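Long-range contact in phosphate-binding protein (Unidentified prokaryotic organism, PDB 3W9V), which binds inorganic phosphate as a secreted member of the PstS family of phosphate-transport proteins: residues A[304-317]-A[362-376]. The protein carries 1 engineered substitution. Numbering follows the deposited sequence.
Sequences SQCYANATQTGQVR and SIGNTNVCNGKGRPQ
C306 and C369 both turn SG away from their own carbonyl carbons (chi1 -55° and -61°), which brings the two sulfurs within 2.1 Å of each other as a disulfide with chi3 -75°. The crosslink ties the C-terminal tail of this PstS-type periplasmic-binding-protein fold to the link between strand 296-304 and helix 310-323, and it illustrates how a covalent bond can be backed by polar pairing along the chain on both sides.

Beyond the sulfurs, Y307 and R374 form a single beta bridge: R374 N donates to C306 O at 3.0 Å, and A308 N to R374 O. S304 OG also donates to C306 O, from the opposite face of its plane, so two bonds grip that oxygen. G373 CA lies 3.3 Å from the same C306 O.

Around the turn 362-365, Q305 reaches out as an extended chain. Its NE2 donates to S362 O at 2.9 Å, from above that carbonyl plane, and to A360 O, which fixes the amide; V368 CG1 packs against this Q305 amide, nearest to NE2, the two side chains crossing at about a right angle. S362 O takes N365 N from its other face, closing a type II turn. R317, bent at chi3, brings NH1 to I363 O in the carbonyl plane, with L355 O as a further acceptor, while its CG rests 3.8 Å from I363 CG2.

At the chain terminus, N309 caps the helix through OD1 and donates from ND2 to Q376 OE1 at 2.8 Å, their amide planes steeply turned against each other. Water 2 joins the cap to the bridge, donating to Q312 OE1 and R374 O and accepting from N309 N at 2.9 Å.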
ATOM      1  N   SER A 304       9.950  16.012  -1.659  1.00  6.81           N
ATOM      2  CA  SER A 304      11.166  16.619  -2.181  1.00  6.93           C
ATOM      3  C   SER A 304      12.197  16.820  -1.070  1.00  7.02           C
ATOM      4  O   SER A 304      11.836  17.085   0.074  1.00  7.34           O
ATOM      5  CB  SER A 304      10.843  17.976  -2.804  1.00  7.88           C
ATOM      6  OG  SER A 304      12.003  18.561  -3.369  1.00  7.65           O
ATOM      7  N   GLN A 305      13.479  16.728  -1.413  1.00  7.42           N
ATOM      8  CA  GLN A 305      14.524  17.121  -0.471  1.00  7.67           C
ATOM      9  C   GLN A 305      14.498  18.631  -0.228  1.00  7.31           C
ATOM     10  O   GLN A 305      14.853  19.098   0.850  1.00  7.80           O
ATOM     11  CB  GLN A 305      15.919  16.703  -0.955  1.00  8.29           C
ATOM     12  CG  GLN A 305      16.986  16.975   0.100  1.00  8.09           C
ATOM     13  CD  GLN A 305      18.393  16.607  -0.319  1.00  7.78           C
ATOM     14  OE1 GLN A 305      18.621  16.004  -1.373  1.00  9.24           O
ATOM     15  NE2 GLN A 305      19.357  16.972   0.523  1.00  9.09           N
ATOM     16  N   CYS A 306      14.066  19.386  -1.236  1.00  7.92           N
ATOM     17  CA  CYS A 306      14.163  20.840  -1.209  1.00  8.70           C
ATOM     18  C   CYS A 306      12.833  21.515  -1.520  1.00  8.65           C
ATOM     19  O   CYS A 306      12.112  21.109  -2.444  1.00  8.42           O
ATOM     20  CB  CYS A 306      15.214  21.328  -2.211  1.00 10.04           C
ATOM     21  SG  CYS A 306      16.862  20.620  -2.038  1.00 10.73           S
ATOM     22  N   TYR A 307      12.542  22.562  -0.755  1.00  9.21           N
ATOM     23  CA  TYR A 307      11.370  23.407  -0.946  1.00  9.15           C
ATOM     24  C   TYR A 307      11.829  24.856  -1.011  1.00  9.46           C
ATOM     25  O   TYR A 307      12.669  25.280  -0.214  1.00 10.83           O
ATOM     26  CB  TYR A 307      10.347  23.190   0.190  1.00  8.60           C
ATOM     27  CG  TYR A 307       9.732  21.821   0.100  1.00  8.06           C
ATOM     28  CD1 TYR A 307       8.638  21.593  -0.714  1.00  8.84           C
ATOM     29  CD2 TYR A 307      10.288  20.739   0.771  1.00  7.44           C
ATOM     30  CE1 TYR A 307       8.089  20.327  -0.844  1.00  8.15           C
ATOM     31  CE2 TYR A 307       9.747  19.470   0.653  1.00  7.74           C
ATOM     32  CZ  TYR A 307       8.649  19.269  -0.160  1.00  7.08           C
ATOM     33  OH  TYR A 307       8.124  17.997  -0.289  1.00  7.34           O
ATOM     34  N   ALA A 308      11.295  25.612  -1.963  1.00  9.47           N
ATOM     35  CA  ALA A 308      11.675  27.011  -2.117  1.00 10.59           C
ATOM     36  C   ALA A 308      11.332  27.833  -0.880  1.00 10.58           C
ATOM     37  O   ALA A 308      12.037  28.785  -0.541  1.00 12.90           O
ATOM     38  CB  ALA A 308      11.009  27.603  -3.337  1.00 11.86           C
ATOM     39  N   ASN A 309      10.241  27.467  -0.216  1.00 10.27           N
ATOM     40  CA  ASN A 309       9.768  28.201   0.948  1.00 10.92           C
ATOM     41  C   ASN A 309      10.337  27.613   2.237  1.00  9.16           C
ATOM     42  O   ASN A 309      10.195  26.412   2.498  1.00 10.24           O
ATOM     43  CB  ASN A 309       8.243  28.181   0.970  1.00 11.20           C
ATOM     44  CG  ASN A 309       7.671  28.985   2.103  1.00 12.64           C
ATOM     45  OD1 ASN A 309       7.611  28.516   3.236  1.00 11.33           O
ATOM     46  ND2 ASN A 309       7.252  30.212   1.809  1.00 17.96           N
ATOM     47  N   ALA A 310      10.984  28.455   3.040  1.00 11.08           N
ATOM     48  CA  ALA A 310      11.685  27.990   4.235  1.00 10.40           C
ATOM     49  C   ALA A 310      10.740  27.534   5.341  1.00  9.93           C
ATOM     50  O   ALA A 310      11.061  26.620   6.098  1.00 10.24           O
ATOM     51  CB  ALA A 310      12.637  29.070   4.748  1.00 13.34           C
ATOM     52  N   THR A 311       9.579  28.168   5.440  1.00 10.53           N
ATOM     53  CA  THR A 311       8.581  27.745   6.413  1.00  9.88           C
ATOM     54  C   THR A 311       8.052  26.346   6.074  1.00  9.25           C
ATOM     55  O   THR A 311       7.948  25.479   6.952  1.00  9.44           O
ATOM     56  CB  THR A 311       7.430  28.758   6.519  1.00 11.38           C
ATOM     57  OG1 THR A 311       7.943  29.999   7.025  1.00 14.28           O
ATOM     58  CG2 THR A 311       6.345  28.253   7.450  1.00 13.88           C
ATOM     59  N   GLN A 312       7.737  26.123   4.800  1.00  9.04           N
ATOM     60  CA  GLN A 312       7.319  24.796   4.359  1.00  8.00           C
ATOM     61  C   GLN A 312       8.406  23.756   4.619  1.00  7.53           C
ATOM     62  O   GLN A 312       8.110  22.644   5.052  1.00  8.12           O
ATOM     63  CB  GLN A 312       6.918  24.797   2.882  1.00  8.94           C
ATOM     64  CG  GLN A 312       5.615  25.536   2.602  1.00  9.07           C
ATOM     65  CD  GLN A 312       5.198  25.450   1.146  1.00  9.72           C
ATOM     66  OE1 GLN A 312       6.021  25.210   0.268  1.00 11.76           O
ATOM     67  NE2 GLN A 312       3.911  25.644   0.885  1.00 11.84           N
ATOM     68  N   THR A 313       9.660  24.114   4.371  1.00  8.31           N
ATOM     69  CA  THR A 313      10.767  23.198   4.633  1.00  8.33           C
ATOM     70  C   THR A 313      10.777  22.744   6.093  1.00  8.32           C
ATOM     71  O   THR A 313      10.874  21.548   6.392  1.00  8.11           O
ATOM     72  CB  THR A 313      12.113  23.854   4.303  1.00  9.52           C
ATOM     73  OG1 THR A 313      12.164  24.148   2.902  1.00  9.26           O
ATOM     74  CG2 THR A 313      13.270  22.937   4.676  1.00 10.36           C
ATOM     75  N   GLY A 314      10.670  23.702   7.002  1.00  8.61           N
ATOM     76  CA  GLY A 314      10.647  23.388   8.418  1.00  8.85           C
ATOM     77  C   GLY A 314       9.445  22.547   8.802  1.00  7.51           C
ATOM     78  O   GLY A 314       9.553  21.649   9.634  1.00  8.32           O
ATOM     79  N   GLN A 315       8.293  22.831   8.204  1.00  7.81           N
ATOM     80  CA  GLN A 315       7.083  22.070   8.494  1.00  7.42           C
ATOM     81  C   GLN A 315       7.166  20.624   7.997  1.00  7.15           C
ATOM     82  O   GLN A 315       6.677  19.706   8.658  1.00  7.15           O
ATOM     83  CB  GLN A 315       5.856  22.782   7.930  1.00  7.60           C
ATOM     84  CG  GLN A 315       5.516  24.044   8.708  1.00  8.68           C
ATOM     85  CD  GLN A 315       4.441  24.870   8.049  1.00  9.22           C
ATOM     86  OE1 GLN A 315       4.293  24.859   6.833  1.00 10.47           O
ATOM     87  NE2 GLN A 315       3.685  25.610   8.857  1.00 11.48           N
ATOM     88  N   VAL A 316       7.785  20.419   6.841  1.00  7.38           N
ATOM     89  CA  VAL A 316       8.023  19.065   6.356  1.00  6.19           C
ATOM     90  C   VAL A 316       8.958  18.325   7.318  1.00  6.31           C
ATOM     91  O   VAL A 316       8.715  17.165   7.675  1.00  6.83           O
ATOM     92  CB  VAL A 316       8.590  19.072   4.922  1.00  6.75           C
ATOM     93  CG1 VAL A 316       9.080  17.688   4.534  1.00  7.62           C
ATOM     94  CG2 VAL A 316       7.533  19.548   3.941  1.00  7.39           C
ATOM     95  N   ARG A 317      10.029  18.987   7.744  1.00  7.04           N
ATOM     96  CA  ARG A 317      10.940  18.379   8.701  1.00  7.32           C
ATOM     97  C   ARG A 317      10.229  18.021  10.007  1.00  6.83           C
ATOM     98  O   ARG A 317      10.477  16.954  10.569  1.00  7.64           O
ATOM     99  CB  ARG A 317      12.151  19.276   8.952  1.00  8.03           C
ATOM    100  CG  ARG A 317      13.067  19.400   7.734  1.00  8.55           C
ATOM    101  CD  ARG A 317      14.255  20.321   7.993  1.00  8.59           C
ATOM    102  NE  ARG A 317      14.980  19.928   9.193  1.00  9.63           N
ATOM    103  CZ  ARG A 317      15.896  18.964   9.235  1.00  8.46           C
ATOM    104  NH1 ARG A 317      16.224  18.297   8.137  1.00  8.47           N
ATOM    105  NH2 ARG A 317      16.481  18.667  10.387  1.00 10.82           N
ATOM    106  N   SER A 362      19.555  15.185   3.425  1.00  7.89           N
ATOM    107  CA  SER A 362      18.575  15.690   4.381  1.00  7.95           C
ATOM    108  C   SER A 362      17.691  16.804   3.827  1.00  7.23           C
ATOM    109  O   SER A 362      18.137  17.669   3.065  1.00  8.22           O
ATOM    110  CB  SER A 362      19.245  16.119   5.685  1.00  8.83           C
ATOM    111  OG  SER A 362      20.097  17.229   5.494  1.00  9.77           O
ATOM    112  N   ILE A 363      16.421  16.755   4.208  1.00  7.13           N
ATOM    113  CA  ILE A 363      15.454  17.759   3.803  1.00  7.13           C
ATOM    114  C   ILE A 363      15.925  19.141   4.254  1.00  7.53           C
ATOM    115  O   ILE A 363      16.239  19.356   5.426  1.00  8.30           O
ATOM    116  CB  ILE A 363      14.069  17.436   4.389  1.00  7.02           C
ATOM    117  CG1 ILE A 363      13.572  16.082   3.854  1.00  8.11           C
ATOM    118  CG2 ILE A 363      13.081  18.544   4.077  1.00  7.95           C
ATOM    119  CD1 ILE A 363      12.496  15.451   4.711  1.00  9.88           C
ATOM    120  N   GLY A 364      15.994  20.069   3.306  1.00  8.15           N
ATOM    121  CA  GLY A 364      16.398  21.427   3.607  1.00  8.84           C
ATOM    122  C   GLY A 364      17.888  21.636   3.794  1.00  9.95           C
ATOM    123  O   GLY A 364      18.288  22.718   4.215  1.00 11.62           O
ATOM    124  N   ASN A 365      18.704  20.627   3.500  1.00  9.55           N
ATOM    125  CA  ASN A 365      20.160  20.769   3.613  1.00 10.73           C
ATOM    126  C   ASN A 365      20.605  22.043   2.909  1.00 10.31           C
ATOM    127  O   ASN A 365      20.359  22.210   1.722  1.00 10.54           O
ATOM    128  CB  ASN A 365      20.876  19.553   3.012  1.00 11.14           C
ATOM    129  CG  ASN A 365      22.392  19.658   3.101  1.00 11.87           C
ATOM    130  OD1 ASN A 365      23.012  20.500   2.450  1.00 15.19           O
ATOM    131  ND2 ASN A 365      22.997  18.785   3.890  1.00 13.89           N
ATOM    132  N   THR A 366      21.247  22.940   3.652  1.00 13.14           N
ATOM    133  CA  THR A 366      21.558  24.277   3.152  1.00 14.83           C
ATOM    134  C   THR A 366      22.527  24.278   1.971  1.00 15.00           C
ATOM    135  O   THR A 366      22.439  25.133   1.089  1.00 18.62           O
ATOM    136  CB  THR A 366      22.103  25.188   4.276  1.00 17.77           C
ATOM    137  OG1 THR A 366      23.193  24.535   4.939  1.00 22.13           O
ATOM    138  CG2 THR A 366      21.010  25.477   5.289  1.00 23.84           C
ATOM    139  N   ASN A 367      23.441  23.317   1.957  1.00 13.35           N
ATOM    140  CA  ASN A 367      24.430  23.225   0.891  0.50  7.61           C
ATOM    141  C   ASN A 367      23.783  22.713  -0.392  1.00 11.46           C
ATOM    142  O   ASN A 367      24.051  23.215  -1.479  1.00 13.31           O
ATOM    143  CB  ASN A 367      25.576  22.308   1.326  1.00 12.61           C
ATOM    144  CG  ASN A 367      26.820  22.462   0.471  1.00 12.00           C
ATOM    145  OD1 ASN A 367      27.002  23.469  -0.215  1.00 13.07           O
ATOM    146  ND2 ASN A 367      27.699  21.467   0.527  1.00 13.61           N
ATOM    147  N   VAL A 368      22.910  21.719  -0.251  1.00 13.06           N
ATOM    148  CA  VAL A 368      22.238  21.109  -1.394  1.00 14.06           C
ATOM    149  C   VAL A 368      21.103  21.976  -1.918  1.00 14.12           C
ATOM    150  O   VAL A 368      20.963  22.180  -3.127  1.00 15.17           O
ATOM    151  CB  VAL A 368      21.648  19.738  -1.009  1.00 12.97           C
ATOM    152  CG1 VAL A 368      20.763  19.196  -2.127  1.00 13.05           C
ATOM    153  CG2 VAL A 368      22.758  18.762  -0.668  1.00 15.62           C
ATOM    154  N   CYS A 369      20.286  22.486  -1.005  1.00 14.25           N
ATOM    155  CA  CYS A 369      19.056  23.155  -1.402  1.00 14.35           C
ATOM    156  C   CYS A 369      19.262  24.638  -1.647  1.00 18.58           C
ATOM    157  O   CYS A 369      18.310  25.359  -1.932  1.00 18.36           O
ATOM    158  CB  CYS A 369      17.954  22.919  -0.371  1.00 12.38           C
ATOM    159  SG  CYS A 369      17.536  21.171  -0.177  1.00 12.21           S
ATOM    160  N   ASN A 370      20.517  25.071  -1.544  1.00 22.73           N
ATOM    161  CA  ASN A 370      20.921  26.433  -1.876  0.50 19.01           C
ATOM    162  C   ASN A 370      20.367  26.868  -3.232  1.00 22.17           C
ATOM    163  O   ASN A 370      20.831  26.413  -4.276  1.00 26.51           O
ATOM    164  CB  ASN A 370      22.452  26.537  -1.868  1.00 21.63           C
ATOM    165  CG  ASN A 370      22.950  27.975  -1.907  1.00 25.37           C
ATOM    166  OD1 ASN A 370      22.472  28.795  -2.691  1.00 21.74           O
ATOM    167  ND2 ASN A 370      23.923  28.283  -1.054  1.00 24.80           N
ATOM    168  N   GLY A 371      19.363  27.738  -3.199  1.00 23.26           N
ATOM    169  CA  GLY A 371      18.783  28.303  -4.407  1.00 22.26           C
ATOM    170  C   GLY A 371      17.858  27.376  -5.178  1.00 23.89           C
ATOM    171  O   GLY A 371      17.565  27.620  -6.350  1.00 22.64           O
ATOM    172  N   LYS A 372      17.390  26.317  -4.524  1.00 17.31           N
ATOM    173  CA  LYS A 372      16.568  25.311  -5.190  1.00 16.86           C
ATOM    174  C   LYS A 372      15.319  24.964  -4.397  1.00 14.90           C
ATOM    175  O   LYS A 372      15.153  25.385  -3.252  1.00 17.52           O
ATOM    176  CB  LYS A 372      17.377  24.037  -5.413  1.00 18.25           C
ATOM    177  CG  LYS A 372      18.642  24.248  -6.210  1.00 21.12           C
ATOM    178  CD  LYS A 372      19.382  22.948  -6.416  1.00 26.85           C
ATOM    179  CE  LYS A 372      20.546  23.152  -7.360  1.00 28.74           C
ATOM    180  NZ  LYS A 372      21.274  21.883  -7.611  1.00 27.47           N
ATOM    181  N   GLY A 373      14.442  24.185  -5.017  1.00 12.18           N
ATOM    182  CA  GLY A 373      13.314  23.617  -4.307  1.00 10.47           C
ATOM    183  C   GLY A 373      11.982  23.753  -5.011  1.00 10.20           C
ATOM    184  O   GLY A 373      11.775  24.646  -5.836  1.00 11.47           O
ATOM    185  N   ARG A 374      11.065  22.854  -4.670  1.00  9.71           N
ATOM    186  CA  ARG A 374       9.717  22.882  -5.217  1.00  9.84           C
ATOM    187  C   ARG A 374       8.977  24.156  -4.834  1.00  9.57           C
ATOM    188  O   ARG A 374       9.181  24.703  -3.754  1.00  9.50           O
ATOM    189  CB  ARG A 374       8.935  21.649  -4.769  1.00 10.42           C
ATOM    190  CG  ARG A 374       9.433  20.369  -5.423  1.00 10.42           C
ATOM    191  CD  ARG A 374       8.514  19.199  -5.161  1.00  9.72           C
ATOM    192  NE  ARG A 374       7.209  19.306  -5.808  1.00  8.87           N
ATOM    193  CZ  ARG A 374       6.782  18.505  -6.779  1.00  7.61           C
ATOM    194  NH1 ARG A 374       7.566  17.553  -7.266  1.00  7.88           N
ATOM    195  NH2 ARG A 374       5.556  18.651  -7.250  1.00  7.70           N
ATOM    196  N   PRO A 375       8.107  24.636  -5.734  1.00  9.85           N
ATOM    197  CA  PRO A 375       7.418  25.905  -5.489  1.00 11.56           C
ATOM    198  C   PRO A 375       6.411  25.814  -4.348  1.00 10.35           C
ATOM    199  O   PRO A 375       5.836  24.752  -4.087  1.00 10.39           O
ATOM    200  CB  PRO A 375       6.710  26.179  -6.820  1.00 11.54           C
ATOM    201  CG  PRO A 375       6.537  24.837  -7.438  1.00 12.95           C
ATOM    202  CD  PRO A 375       7.758  24.061  -7.046  1.00 11.06           C
ATOM    203  N   GLN A 376       6.203  26.935  -3.666  1.00 11.54           N
ATOM    204  CA  GLN A 376       5.308  26.951  -2.520  1.00 11.30           C
ATOM    205  C   GLN A 376       3.855  26.844  -2.959  1.00 10.80           C
ATOM    206  O   GLN A 376       3.031  26.262  -2.254  1.00 13.32           O
ATOM    207  CB  GLN A 376       5.533  28.192  -1.650  1.00 16.67           C
ATOM    208  CG  GLN A 376       4.968  29.486  -2.200  1.00 21.13           C
ATOM    209  CD  GLN A 376       5.074  30.620  -1.194  1.00 24.21           C
ATOM    210  OE1 GLN A 376       6.159  30.933  -0.707  1.00 27.68           O
ATOM    211  NE2 GLN A 376       3.941  31.227  -0.866  1.00 33.94           N
ATOM    212  OXT GLN A 376       3.481  27.335  -4.028  1.00 13.41           O
TER
HETATM  213  O   HOH W   1      15.623  25.430  -0.476  1.00 24.80           O
HETATM  214  O   HOH W   2       8.264  25.588  -1.209  1.00 10.51           O